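Local coordinates for periplasmic protein TorT (Vibrio parahaemolyticus, PDB 3O1I), which probably binds a small ligand, in relatives trimethylamine N-oxide, in the periplasm and passes the signal to a partner membrane sensor protein, at residues Asp17-Trp20 with Leu21-Tyr25; Val28-Ala31 with Glu32-Gly35; Lys248-Gln251 with Gln252-Ser256; Ser256-Gln259 with Ala260-Leu264. One frame throughout, in Å; residues are numbered along the deposited sequence.

Interaction 1: residues Asp17-Trp20 with Leu21-Tyr25; sequences DSYW and LSVNY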
loop_
_atom_site.group_PDB
_atom_site.type_symbol
_atom_site.label_atom_id
_atom_site.label_comp_id
_atom_site.label_asym_id
_atom_site.label_seq_id
_atom_site.Cartn_x
_atom_site.Cartn_y
_atom_site.Cartn_z
ATOM N N ASP D 17 -6.723 -13.360 -15.932
ATOM C CA ASP D 17 -6.907 -14.817 -16.026
ATOM C C ASP D 17 -5.925 -15.355 -17.034
ATOM O O ASP D 17 -5.343 -14.596 -17.803
ATOM C CB ASP D 17 -8.278 -15.186 -16.615
ATOM C CG ASP D 17 -9.408 -15.028 -15.644
ATOM O OD1 ASP D 17 -9.213 -15.360 -14.455
ATOM O OD2 ASP D 17 -10.505 -14.595 -16.072
ATOM N N SER D 18 -5.751 -16.670 -17.048
ATOM C CA SER D 18 -4.906 -17.274 -18.070
ATOM C C SER D 18 -5.991 -17.481 -19.135
ATOM O O SER D 18 -5.717 -17.580 -20.326
ATOM C CB SER D 18 -4.319 -18.619 -17.611
ATOM O OG SER D 18 -5.311 -19.633 -17.527
ATOM N N TYR D 19 -7.238 -17.508 -18.670
ATOM C CA TYR D 19 -8.383 -17.671 -19.545
ATOM C C TYR D 19 -8.333 -16.601 -20.626
ATOM O O TYR D 19 -8.364 -16.924 -21.817
ATOM C CB TYR D 19 -9.669 -17.542 -18.734
ATOM C CG TYR D 19 -10.960 -17.802 -19.486
ATOM C CD1 TYR D 19 -10.959 -18.342 -20.771
ATOM C CD2 TYR D 19 -12.196 -17.559 -18.879
ATOM C CE1 TYR D 19 -12.169 -18.645 -21.438
ATOM C CE2 TYR D 19 -13.405 -17.854 -19.530
ATOM C CZ TYR D 19 -13.383 -18.401 -20.812
ATOM O OH TYR D 19 -14.569 -18.709 -21.463
ATOM N N TRP D 20 -8.242 -15.335 -20.218
ATOM C CA TRP D 20 -8.182 -14.251 -21.186
ATOM C C TRP D 20 -6.781 -14.038 -21.703
ATOM O O TRP D 20 -6.602 -13.494 -22.789
ATOM C CB TRP D 20 -8.711 -12.948 -20.604
ATOM C CG TRP D 20 -10.198 -12.932 -20.458
ATOM C CD1 TRP D 20 -10.919 -13.289 -19.357
ATOM C CD2 TRP D 20 -11.149 -12.513 -21.443
ATOM N NE1 TRP D 20 -12.268 -13.112 -19.587
ATOM C CE2 TRP D 20 -12.437 -12.635 -20.861
ATOM C CE3 TRP D 20 -11.042 -12.036 -22.760
ATOM C CZ2 TRP D 20 -13.613 -12.301 -21.549
ATOM C CZ3 TRP D 20 -12.212 -11.701 -23.445
ATOM C CH2 TRP D 20 -13.484 -11.836 -22.832
ATOM N N LEU D 21 -5.778 -14.448 -20.938
ATOM C CA LEU D 21 -4.411 -14.295 -21.420
ATOM C C LEU D 21 -4.313 -15.188 -22.644
ATOM O O LEU D 21 -3.448 -14.995 -23.499
ATOM C CB LEU D 21 -3.393 -14.738 -20.368
ATOM C CG LEU D 21 -2.019 -15.141 -20.923
ATOM C CD1 LEU D 21 -1.369 -13.988 -21.684
ATOM C CD2 LEU D 21 -1.136 -15.592 -19.782
ATOM N N SER D 22 -5.213 -16.171 -22.709
ATOM C CA SER D 22 -5.272 -17.105 -23.830
ATOM C C SER D 22 -6.214 -16.552 -24.895
ATOM O O SER D 22 -5.813 -16.418 -26.050
ATOM C CB SER D 22 -5.710 -18.502 -23.358
ATOM O OG SER D 22 -4.592 -19.213 -22.833
ATOM N N VAL D 23 -7.451 -16.222 -24.517
ATOM C CA VAL D 23 -8.397 -15.617 -25.467
ATOM C C VAL D 23 -7.638 -14.527 -26.242
ATOM O O VAL D 23 -8.002 -14.160 -27.357
ATOM C CB VAL D 23 -9.590 -14.926 -24.738
ATOM C CG1 VAL D 23 -10.427 -14.114 -25.723
ATOM C CG2 VAL D 23 -10.453 -15.956 -24.051
ATOM N N ASN D 24 -6.578 -14.012 -25.625
ATOM C CA ASN D 24 -5.762 -12.977 -26.227
ATOM C C ASN D 24 -4.983 -13.558 -27.385
ATOM O O ASN D 24 -5.120 -13.095 -28.507
ATOM C CB ASN D 24 -4.805 -12.381 -25.190
ATOM C CG ASN D 24 -3.967 -11.249 -25.754
ATOM O OD1 ASN D 24 -2.756 -11.389 -25.947
ATOM N ND2 ASN D 24 -4.614 -10.119 -26.039
ATOM N N TYR D 25 -4.169 -14.571 -27.104
ATOM C CA TYR D 25 -3.353 -15.245 -28.121
ATOM C C TYR D 25 -4.222 -15.570 -29.331
ATOM O O TYR D 25 -3.755 -15.592 -30.476
ATOM C CB TYR D 25 -2.791 -16.546 -27.539
ATOM C CG TYR D 25 -1.665 -17.173 -28.330
ATOM C CD1 TYR D 25 -0.450 -16.515 -28.471
ATOM C CD2 TYR D 25 -1.805 -18.441 -28.917
ATOM C CE1 TYR D 25 0.610 -17.094 -29.172
ATOM C CE2 TYR D 25 -0.748 -19.032 -29.627
ATOM C CZ TYR D 25 0.458 -18.347 -29.748
ATOM O OH TYR D 25 1.527 -18.888 -30.434
#
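The first turns of helix 18-32, the helical limb of a beta-alpha-beta unit between strands 7-12 and 37-42, bring Y19 and W20 of segment 17-20 against V23 of segment 21-25. V23 is directed toward segment 17-20, and each of its methyls meets one ring. Its CG1, anti to the backbone N (chi1 171°), lies 3.7 Å from W20 CE3, and the two side chains run alongside one another in the same direction. Its other methyl, CG2, stands 4.1 Å from Y19 CD1, where the tyrosine crosses the valine at a slant. Both aromatic groups are approached obliquely.

The backbone underneath is ordinary helix at its start. V23 N gives an almost straight bond to Y19 O at 2.9 Å. Two residues earlier, L21 N bonds D17 O at 3.2 Å, coming from well above the carbonyl plane, so the carbonyl just ahead of the helix is already drawn into its bonding pattern. The S22 amide sits too close to a neighbour for its bonds to carry weight.

The polar side chains are buried and tied to other parts of the chain. N24 bonds Y12 OH at the end of strand 7-12 and also Y299 OH, while S22 OG takes the backbone N of S295. Y19 and S22 pack on M249 of helix 249-263, and S18 and L21 touch a chain of another protein, placing the turn between its own strand, the neighbouring helix and that partner.

Interaction 2: residues Val28-Ala31 with Glu32-Gly35; sequences VSEA and EKQG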
loop_
_atom_site.group_PDB
_atom_site.type_symbol
_atom_site.label_atom_id
_atom_site.label_comp_id
_atom_site.label_asym_id
_atom_site.label_seq_id
_atom_site.Cartn_x
_atom_site.Cartn_y
_atom_site.Cartn_z
ATOM N N VAL D 28 -4.976 -12.197 -31.186
ATOM C CA VAL D 28 -3.694 -11.717 -31.652
ATOM C C VAL D 28 -3.201 -12.524 -32.835
ATOM O O VAL D 28 -3.006 -11.993 -33.923
ATOM C CB VAL D 28 -2.641 -11.802 -30.559
ATOM C CG1 VAL D 28 -1.271 -11.506 -31.142
ATOM C CG2 VAL D 28 -2.965 -10.817 -29.470
ATOM N N SER D 29 -2.995 -13.815 -32.615
ATOM C CA SER D 29 -2.507 -14.694 -33.667
ATOM C C SER D 29 -3.433 -14.743 -34.880
ATOM O O SER D 29 -2.969 -14.891 -36.009
ATOM C CB SER D 29 -2.308 -16.100 -33.107
ATOM O OG SER D 29 -1.465 -16.056 -31.970
ATOM N N GLU D 30 -4.736 -14.619 -34.647
ATOM C CA GLU D 30 -5.718 -14.649 -35.730
ATOM C C GLU D 30 -5.865 -13.269 -36.378
ATOM O O GLU D 30 -6.727 -13.055 -37.230
ATOM C CB GLU D 30 -7.079 -15.122 -35.203
ATOM C CG GLU D 30 -8.128 -15.345 -36.284
ATOM C CD GLU D 30 -7.749 -16.460 -37.245
ATOM O OE1 GLU D 30 -6.622 -16.429 -37.784
ATOM O OE2 GLU D 30 -8.580 -17.365 -37.465
ATOM N N ALA D 31 -5.013 -12.338 -35.964
ATOM C CA ALA D 31 -5.028 -10.981 -36.498
ATOM C C ALA D 31 -3.876 -10.796 -37.484
ATOM O O ALA D 31 -3.971 -9.994 -38.412
ATOM C CB ALA D 31 -4.923 -9.967 -35.363
ATOM N N GLU D 32 -2.783 -11.528 -37.278
ATOM C CA GLU D 32 -1.645 -11.438 -38.181
ATOM C C GLU D 32 -1.843 -12.492 -39.268
ATOM O O GLU D 32 -1.156 -12.489 -40.289
ATOM C CB GLU D 32 -0.337 -11.681 -37.423
ATOM C CG GLU D 32 -0.236 -13.052 -36.786
ATOM C CD GLU D 32 0.063 -14.155 -37.789
ATOM O OE1 GLU D 32 -0.108 -15.338 -37.431
ATOM O OE2 GLU D 32 0.478 -13.843 -38.929
ATOM N N LYS D 33 -2.793 -13.394 -39.035
ATOM C CA LYS D 33 -3.098 -14.455 -39.990
ATOM C C LYS D 33 -4.206 -13.994 -40.930
ATOM O O LYS D 33 -4.553 -14.684 -41.888
ATOM C CB LYS D 33 -3.527 -15.728 -39.257
ATOM C CG LYS D 33 -3.641 -16.956 -40.146
ATOM C CD LYS D 33 -3.840 -18.213 -39.316
ATOM C CE LYS D 33 -2.643 -18.476 -38.402
ATOM N NZ LYS D 33 -2.826 -19.686 -37.547
ATOM N N GLN D 34 -4.767 -12.826 -40.634
ATOM C CA GLN D 34 -5.808 -12.226 -41.461
ATOM C C GLN D 34 -5.377 -10.795 -41.777
ATOM O O GLN D 34 -6.147 -10.001 -42.320
ATOM C CB GLN D 34 -7.161 -12.223 -40.745
ATOM C CG GLN D 34 -7.856 -13.575 -40.728
ATOM C CD GLN D 34 -9.347 -13.458 -40.470
ATOM O OE1 GLN D 34 -10.054 -12.740 -41.180
ATOM N NE2 GLN D 34 -9.834 -14.166 -39.458
ATOM N N GLY D 35 -4.128 -10.491 -41.419
ATOM C CA GLY D 35 -3.537 -9.184 -41.657
ATOM C C GLY D 35 -4.333 -7.956 -41.249
ATOM O O GLY D 35 -4.060 -6.861 -41.743
#
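E30 meets K33 and Q34 where helix 18-32 comes to its end, and the conformations of these three side chains decide the contact. E30 sets out anti to its backbone N (chi1 -173°) and then bends sharply at chi2 (64°), folding the carboxylate back over the residues that follow. OE1 thereby comes to lie 3.5 Å from K33 CB, beside the aliphatic part of the lysine. K33 NZ stays 5.0 Å from E30 OE1, so the opposite charges are near but not in contact; the lysine chain bends at chi3. Q34, extended beyond CG, brings NE2 to 3.8 Å from E30 CG, with its amide turned almost perpendicular to the carboxylate. This is packing, without a bond between the two groups.

E32 takes up the less common first torsion (chi1 61°), its CG lodged between backbone N and carbonyl carbon, and lays CG 3.4 Å from S29 O. The backbone bonds here are weak: E32 N to V28 O and K33 N to S29 O are both 3.4 Å long.

Across the way, R254 of helix 249-263 offers E30 OE1 a long, weak ion pair. G35, with positive phi, takes the chain out of the turn and bonds D5 through its backbone. Weak last amide bonds and a glycine with positive phi are common at a helix C-terminus, here the one that hands over to strand 37-42 in a beta-alpha-beta crossover.

Interaction 3: residues Lys248-Gln251 with Gln252-Ser256; sequences KMVQ and QGRLS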
loop_
_atom_site.group_PDB
_atom_site.type_symbol
_atom_site.label_atom_id
_atom_site.label_comp_id
_atom_site.label_asym_id
_atom_site.label_seq_id
_atom_site.Cartn_x
_atom_site.Cartn_y
_atom_site.Cartn_z
ATOM N N LYS D 248 -11.634 -24.559 -25.124
ATOM C CA LYS D 248 -10.678 -23.995 -26.067
ATOM C C LYS D 248 -10.808 -22.492 -26.167
ATOM O O LYS D 248 -11.655 -21.974 -26.894
ATOM C CB LYS D 248 -10.873 -24.637 -27.448
ATOM C CG LYS D 248 -10.570 -26.128 -27.483
ATOM C CD LYS D 248 -11.120 -26.778 -28.729
ATOM C CE LYS D 248 -11.406 -28.246 -28.464
ATOM N NZ LYS D 248 -12.514 -28.787 -29.302
ATOM N N MET D 249 -9.948 -21.800 -25.425
ATOM C CA MET D 249 -9.937 -20.341 -25.383
ATOM C C MET D 249 -9.210 -19.699 -26.570
ATOM O O MET D 249 -9.783 -18.874 -27.290
ATOM C CB MET D 249 -9.297 -19.872 -24.070
ATOM C CG MET D 249 -9.940 -20.428 -22.805
ATOM S SD MET D 249 -9.088 -21.857 -22.126
ATOM C CE MET D 249 -10.448 -22.771 -21.451
ATOM N N VAL D 250 -7.943 -20.066 -26.753
ATOM C CA VAL D 250 -7.147 -19.530 -27.851
ATOM C C VAL D 250 -7.976 -19.508 -29.123
ATOM O O VAL D 250 -7.962 -18.534 -29.867
ATOM C CB VAL D 250 -5.890 -20.368 -28.113
ATOM C CG1 VAL D 250 -5.196 -19.859 -29.361
ATOM C CG2 VAL D 250 -4.950 -20.293 -26.919
ATOM N N GLN D 251 -8.708 -20.585 -29.371
ATOM C CA GLN D 251 -9.549 -20.661 -30.558
ATOM C C GLN D 251 -10.784 -19.778 -30.428
ATOM O O GLN D 251 -11.235 -19.209 -31.421
ATOM C CB GLN D 251 -9.979 -22.104 -30.808
ATOM C CG GLN D 251 -10.984 -22.271 -31.929
ATOM C CD GLN D 251 -11.173 -23.722 -32.310
ATOM O OE1 GLN D 251 -11.778 -24.501 -31.570
ATOM N NE2 GLN D 251 -10.636 -24.100 -33.467
ATOM N N GLN D 252 -11.325 -19.670 -29.212
ATOM C CA GLN D 252 -12.513 -18.857 -28.976
ATOM C C GLN D 252 -12.198 -17.423 -29.354
ATOM O O GLN D 252 -13.091 -16.636 -29.667
ATOM C CB GLN D 252 -12.951 -18.944 -27.513
ATOM C CG GLN D 252 -14.454 -18.810 -27.352
ATOM C CD GLN D 252 -14.945 -19.217 -25.976
ATOM O OE1 GLN D 252 -14.470 -20.196 -25.404
ATOM N NE2 GLN D 252 -15.919 -18.479 -25.445
ATOM N N GLY D 253 -10.910 -17.101 -29.336
ATOM C CA GLY D 253 -10.477 -15.771 -29.701
ATOM C C GLY D 253 -10.451 -15.643 -31.210
ATOM O O GLY D 253 -11.088 -14.752 -31.782
ATOM N N ARG D 254 -9.710 -16.544 -31.855
ATOM C CA ARG D 254 -9.591 -16.563 -33.312
ATOM C C ARG D 254 -10.975 -16.425 -33.928
ATOM O O ARG D 254 -11.180 -15.664 -34.867
ATOM C CB ARG D 254 -8.950 -17.874 -33.773
ATOM C CG ARG D 254 -7.494 -18.060 -33.366
ATOM C CD ARG D 254 -7.034 -19.503 -33.611
ATOM N NE ARG D 254 -5.622 -19.724 -33.297
ATOM C CZ ARG D 254 -4.612 -19.192 -33.982
ATOM N NH1 ARG D 254 -4.858 -18.405 -35.026
ATOM N NH2 ARG D 254 -3.356 -19.450 -33.634
ATOM N N LEU D 255 -11.927 -17.161 -33.378
ATOM C CA LEU D 255 -13.289 -17.114 -33.867
ATOM C C LEU D 255 -13.836 -15.682 -33.974
ATOM O O LEU D 255 -14.352 -15.296 -35.026
ATOM C CB LEU D 255 -14.177 -17.982 -32.966
ATOM C CG LEU D 255 -15.702 -17.987 -33.129
ATOM C CD1 LEU D 255 -16.092 -17.875 -34.595
ATOM C CD2 LEU D 255 -16.259 -19.266 -32.498
ATOM N N SER D 256 -13.713 -14.896 -32.903
ATOM C CA SER D 256 -14.201 -13.513 -32.901
ATOM C C SER D 256 -13.490 -12.642 -33.927
ATOM O O SER D 256 -14.125 -11.847 -34.610
ATOM C CB SER D 256 -14.053 -12.891 -31.514
ATOM O OG SER D 256 -15.322 -12.714 -30.908
#
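V250 and R254, one turn apart at the start of helix 249-263, lie side by side and point the same way. V250 CG1, anti to its backbone N (chi1 173°), approaches R254 NE at 4.0 Å, meeting the guanidinium obliquely. R254 leaves the backbone with CG anti to its carbonyl carbon and runs extended from CG to NE, so its aliphatic part grazes the previous turn, where R254 CD is 4.1 Å from Q251 CA. The valine thus flanks the arginine stem, and the charged end is carried outward beyond it.

On another side of the helix, Q252 CB lies 3.2 Å from M249 O. Q251 starts away from the second segment, though its CB touches Q252 N, and its carbonyl does the work: L255 N bonds Q251 O at 2.9 Å with an angle of 168° at the hydrogen, nearly along the C=O axis. L255 CB lies 3.5 Å from the same oxygen. At the very beginning, Q252 N reaches K248 O in a weak bond of 3.3 Å.

The charged ends have partners elsewhere. K248 NZ bonds the carbonyl of I276, and R254 NH1 makes a long, weak ion pair with E30 OE1, with K33 close by as a like charge. The N-terminal end of the helix is laid against helix 18-32, M249 on Y19, V250 on Y25 and R254 on S29, while L255 and S256 pack on V111 just beyond strand 107-110.

Interaction 4: residues Ser256-Gln259 with Ala260-Leu264; sequences SVMQ and AAHYL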
loop_
_atom_site.group_PDB
_atom_site.type_symbol
_atom_site.label_atom_id
_atom_site.label_comp_id
_atom_site.label_asym_id
_atom_site.label_seq_id
_atom_site.Cartn_x
_atom_site.Cartn_y
_atom_site.Cartn_z
ATOM N N SER D 256 -13.713 -14.896 -32.903
ATOM C CA SER D 256 -14.201 -13.513 -32.901
ATOM C C SER D 256 -13.490 -12.642 -33.927
ATOM O O SER D 256 -14.125 -11.847 -34.610
ATOM C CB SER D 256 -14.053 -12.891 -31.514
ATOM O OG SER D 256 -15.322 -12.714 -30.908
ATOM N N VAL D 257 -12.172 -12.779 -34.027
ATOM C CA VAL D 257 -11.417 -12.007 -35.006
ATOM C C VAL D 257 -11.992 -12.291 -36.390
ATOM O O VAL D 257 -12.398 -11.378 -37.112
ATOM C CB VAL D 257 -9.940 -12.412 -35.030
ATOM C CG1 VAL D 257 -9.259 -11.820 -36.249
ATOM C CG2 VAL D 257 -9.256 -11.948 -33.770
ATOM N N MET D 258 -12.013 -13.572 -36.750
ATOM C CA MET D 258 -12.523 -14.004 -38.039
ATOM C C MET D 258 -13.915 -13.454 -38.281
ATOM O O MET D 258 -14.175 -12.857 -39.317
ATOM C CB MET D 258 -12.558 -15.529 -38.103
ATOM C CG MET D 258 -13.165 -16.077 -39.381
ATOM S SD MET D 258 -14.280 -17.441 -39.040
ATOM C CE MET D 258 -15.828 -16.550 -38.615
ATOM N N GLN D 259 -14.814 -13.661 -37.323
ATOM C CA GLN D 259 -16.184 -13.171 -37.460
ATOM C C GLN D 259 -16.249 -11.730 -37.981
ATOM O O GLN D 259 -16.911 -11.460 -38.981
ATOM C CB GLN D 259 -16.933 -13.248 -36.125
ATOM C CG GLN D 259 -17.225 -14.645 -35.617
ATOM C CD GLN D 259 -18.413 -14.652 -34.675
ATOM O OE1 GLN D 259 -18.497 -13.836 -33.759
ATOM N NE2 GLN D 259 -19.342 -15.575 -34.897
ATOM N N ALA D 260 -15.567 -10.809 -37.304
ATOM C CA ALA D 260 -15.582 -9.413 -37.718
ATOM C C ALA D 260 -14.802 -9.194 -39.008
ATOM O O ALA D 260 -15.224 -8.420 -39.863
ATOM C CB ALA D 260 -15.031 -8.530 -36.610
ATOM N N ALA D 261 -13.671 -9.874 -39.155
ATOM C CA ALA D 261 -12.859 -9.722 -40.360
ATOM C C ALA D 261 -13.610 -10.179 -41.619
ATOM O O ALA D 261 -13.321 -9.725 -42.727
ATOM C CB ALA D 261 -11.557 -10.497 -40.212
ATOM N N HIS D 262 -14.576 -11.076 -41.434
ATOM C CA HIS D 262 -15.386 -11.601 -42.533
ATOM C C HIS D 262 -16.555 -10.670 -42.827
ATOM O O HIS D 262 -16.833 -10.357 -43.978
ATOM C CB HIS D 262 -15.903 -12.999 -42.182
ATOM C CG HIS D 262 -14.989 -14.105 -42.612
ATOM N ND1 HIS D 262 -13.615 -14.008 -42.548
ATOM C CD2 HIS D 262 -15.255 -15.337 -43.107
ATOM C CE1 HIS D 262 -13.074 -15.131 -42.987
ATOM N NE2 HIS D 262 -14.048 -15.954 -43.333
ATOM N N TYR D 263 -17.244 -10.233 -41.779
ATOM C CA TYR D 263 -18.366 -9.319 -41.943
ATOM C C TYR D 263 -17.867 -8.015 -42.557
ATOM O O TYR D 263 -18.653 -7.213 -43.054
ATOM C CB TYR D 263 -19.011 -9.032 -40.592
ATOM C CG TYR D 263 -20.044 -7.941 -40.629
ATOM C CD1 TYR D 263 -21.379 -8.224 -40.888
ATOM C CD2 TYR D 263 -19.685 -6.619 -40.403
ATOM C CE1 TYR D 263 -22.335 -7.213 -40.916
ATOM C CE2 TYR D 263 -20.631 -5.598 -40.430
ATOM C CZ TYR D 263 -21.953 -5.902 -40.685
ATOM O OH TYR D 263 -22.889 -4.897 -40.693
ATOM N N LEU D 264 -16.555 -7.801 -42.517
ATOM C CA LEU D 264 -15.983 -6.587 -43.079
ATOM C C LEU D 264 -15.313 -6.818 -44.433
ATOM O O LEU D 264 -14.606 -5.951 -44.945
ATOM C CB LEU D 264 -14.986 -5.950 -42.101
ATOM C CG LEU D 264 -15.521 -5.358 -40.786
ATOM C CD1 LEU D 264 -14.386 -4.594 -40.104
ATOM C CD2 LEU D 264 -16.709 -4.427 -41.039
#
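One face of the H262 ring is occupied by M258, a turn earlier in helix 249-263, which packs against the parallel sheet of the N-terminal lobe in this periplasmic binding protein fold. M258 CG stands 3.9 Å from the centroid of the imidazole, 17° off the ring normal, a CH-pi contact shifted toward the rim. The sulfur follows above the same face, M258 SD at 4.6 Å from the centroid of the H262 ring, a more distant sulfur-aromatic approach. The methionine gets there because its first torsion sends CG anti to the backbone N and the chain then bends at chi2 and chi3, so that it crosses the ring obliquely. The Y263 ring, by contrast, leads away from segment 256-259, with only its CB near Q259 O.

A261 CB lies 3.3 Å from V257 O, and A260 and Q259 pack on F91 of strand 90-92. S256 and V257 touch M27 of helix 18-32, V257 also reaches E30, and A261 meets Q34, so this half of the helix is held between that helix and the strands. Q259 NE2 makes weak bonds to the carbonyls of E270 and K271.

The i to i+4 backbone bonds continue along the segment. A261 N bonds V257 O at 2.8 Å, H262 N bonds M258 O at 2.8 Å, and A260 N bonds S256 O at 3.2 Å with an angle of 171° at the hydrogen. Y263 N bonds Q259 O at 3.1 Å.

How the interactions relate
Two neighbouring helices of the N-terminal lobe carry all four contacts. Interactions 1 and 2 lie on helix 18-32 and its exit, centres about 16 Å apart; interactions 3 and 4 follow much later on helix 249-263, about 12 Å apart and sharing S256. The helices run in the same general direction, so the contacts pair off: interaction 1 touches 3 at centres about 9 Å apart, Y19 against M249, and interaction 2 touches 4 at about 11 Å, Q34 against M258 and A261. Interaction 2 also meets 3, where K33, E30 and R254 gather. An early and a late part of the chain thus pack side by side on one lobe.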